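Local coordinates for protein transcriptional regulator PA3341 (Pseudomonas aeruginosa, PDB 2FBH) that probably binds DNA as a dimeric transcription regulator of the MarR family and binds zinc ions, at residues L41-L46 with L58-V62. Numbering follows the deposited sequence.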
loop_
_atom_site.group_PDB
_atom_site.type_symbol
_atom_site.label_atom_id
_atom_site.label_comp_id
_atom_site.label_asym_id
_atom_site.label_seq_id
_atom_site.Cartn_x
_atom_site.Cartn_y
_atom_site.Cartn_z
ATOM N N LEU A 41 0.476 -7.182 -10.943
ATOM C CA LEU A 41 1.192 -5.913 -10.698
ATOM C C LEU A 41 2.682 -5.977 -11.113
ATOM O O LEU A 41 3.262 -4.996 -11.524
ATOM C CB LEU A 41 1.043 -5.541 -9.230
ATOM C CG LEU A 41 1.097 -4.090 -8.747
ATOM C CD1 LEU A 41 2.479 -3.769 -8.247
ATOM C CD2 LEU A 41 0.661 -3.086 -9.823
ATOM N N VAL A 42 3.267 -7.169 -11.013
ATOM C CA VAL A 42 4.541 -7.477 -11.637
ATOM C C VAL A 42 4.440 -7.370 -13.171
ATOM O O VAL A 42 5.244 -6.670 -13.759
ATOM C CB VAL A 42 5.068 -8.876 -11.144
ATOM C CG1 VAL A 42 6.317 -9.282 -11.917
ATOM C CG2 VAL A 42 5.379 -8.821 -9.592
ATOM N N LEU A 43 3.441 -8.041 -13.810
ATOM C CA LEU A 43 3.163 -7.954 -15.233
ATOM C C LEU A 43 2.961 -6.521 -15.658
ATOM O O LEU A 43 3.511 -6.064 -16.649
ATOM C CB LEU A 43 1.886 -8.716 -15.560
ATOM C CG LEU A 43 2.054 -10.235 -15.521
ATOM C CD1 LEU A 43 0.763 -10.877 -16.044
ATOM C CD2 LEU A 43 3.301 -10.740 -16.443
ATOM N N LEU A 44 2.191 -5.786 -14.852
ATOM C CA LEU A 44 1.873 -4.417 -15.271
ATOM C C LEU A 44 3.167 -3.625 -15.302
ATOM O O LEU A 44 3.415 -2.913 -16.267
ATOM C CB LEU A 44 0.907 -3.801 -14.291
ATOM C CG LEU A 44 -0.248 -3.073 -14.883
ATOM C CD1 LEU A 44 -0.750 -2.118 -13.819
ATOM C CD2 LEU A 44 0.073 -2.421 -16.238
ATOM N N HIS A 45 4.017 -3.783 -14.284
ATOM C CA HIS A 45 5.257 -3.044 -14.235
ATOM C C HIS A 45 6.258 -3.460 -15.324
ATOM O O HIS A 45 6.972 -2.621 -15.892
ATOM C CB HIS A 45 5.837 -3.131 -12.849
ATOM C CG HIS A 45 5.093 -2.277 -11.846
ATOM N ND1 HIS A 45 5.704 -1.266 -11.126
ATOM C CD2 HIS A 45 3.784 -2.249 -11.488
ATOM C CE1 HIS A 45 4.815 -0.697 -10.321
ATOM N NE2 HIS A 45 3.642 -1.274 -10.523
ATOM N N LEU A 46 6.272 -4.748 -15.664
ATOM C CA LEU A 46 7.073 -5.193 -16.790
ATOM C C LEU A 46 6.598 -4.576 -18.081
ATOM O O LEU A 46 7.398 -4.247 -18.961
ATOM C CB LEU A 46 7.016 -6.740 -16.898
ATOM C CG LEU A 46 7.889 -7.404 -15.867
ATOM C CD1 LEU A 46 7.581 -8.951 -15.934
ATOM C CD2 LEU A 46 9.361 -7.174 -16.118
ATOM N N LEU A 58 12.784 -4.815 -10.049
ATOM C CA LEU A 58 11.357 -5.103 -10.119
ATOM C C LEU A 58 10.723 -5.117 -8.721
ATOM O O LEU A 58 9.597 -4.670 -8.545
ATOM C CB LEU A 58 11.176 -6.461 -10.811
ATOM C CG LEU A 58 9.797 -6.875 -11.289
ATOM C CD1 LEU A 58 9.013 -5.796 -12.110
ATOM C CD2 LEU A 58 9.989 -8.185 -12.133
ATOM N N ALA A 59 11.464 -5.615 -7.746
ATOM C CA ALA A 59 10.997 -5.716 -6.377
ATOM C C ALA A 59 10.788 -4.288 -5.837
ATOM O O ALA A 59 9.710 -3.954 -5.326
ATOM C CB ALA A 59 12.024 -6.462 -5.554
ATOM N N GLN A 60 11.815 -3.451 -6.006
ATOM C CA GLN A 60 11.737 -2.013 -5.725
ATOM C C GLN A 60 10.430 -1.423 -6.227
ATOM O O GLN A 60 9.629 -0.927 -5.425
ATOM C CB GLN A 60 12.961 -1.260 -6.281
ATOM C CG GLN A 60 14.181 -1.349 -5.358
ATOM C CD GLN A 60 15.504 -0.832 -5.958
ATOM O OE1 GLN A 60 15.579 -0.385 -7.132
ATOM N NE2 GLN A 60 16.572 -0.908 -5.146
ATOM N N SER A 61 10.170 -1.529 -7.526
ATOM C CA SER A 61 9.052 -0.801 -8.108
ATOM C C SER A 61 7.673 -1.399 -7.856
ATOM O O SER A 61 6.691 -0.655 -7.783
ATOM C CB SER A 61 9.288 -0.504 -9.602
ATOM O OG SER A 61 8.683 -1.414 -10.493
ATOM N N VAL A 62 7.603 -2.727 -7.761
ATOM C CA VAL A 62 6.356 -3.441 -7.500
ATOM C C VAL A 62 5.954 -3.292 -6.030
ATOM O O VAL A 62 4.753 -3.335 -5.677
ATOM C CB VAL A 62 6.526 -4.922 -7.829
ATOM C CG1 VAL A 62 5.502 -5.750 -7.087
ATOM C CG2 VAL A 62 6.432 -5.124 -9.330
#
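Val62 and Leu58, one turn apart on the helix that ends at Val62, form the apolar centre against Val42. CG2 of Val62 sits 3.8 Å from CA of Val42 and 3.9 Å from its CG2; valine is short, so the two backbones can come this close, with the CA atoms of Val42 and Val62 6.1 Å apart. Leu58, which needs more length to cross the gap, has its CA-to-CB bond pointing toward segment 41-46 and spreads its methyls there: its CD2 lies 3.8 Å from CG1 of Val42 and 4.2 Å from CD2 of Leu46. Leu69 of helix 66-78 touches both Val42 and Leu58, and Ile96 of strand 95-98 touches Leu46 and Leu58, so the cluster belongs to the core of the winged helix-turn-helix domain. The segment axes cross steeply, at 107° and 10.0 Å, which confines the contact to a compact patch. At its margin Leu41, modelled in two conformers, reaches CD1 to 3.8 Å from CG1 of Val62. His45 makes the transition to polar ground. One face of its imidazole is covered by CG2 of Val62, 4.0 Å from His45 CG, while at the ring edge ND1 hydrogen-bonds OG of Ser61 at 3.0 Å. Serine suits this position, its short hydroxyl meeting the ring nitrogen near the ring plane. His45 also binds zinc together with His49. With ND1 held by Ser61, NE2 is the likelier nitrogen to face the metal, and the serine would then be a second-shell partner that probably helps orient the imidazole toward zinc.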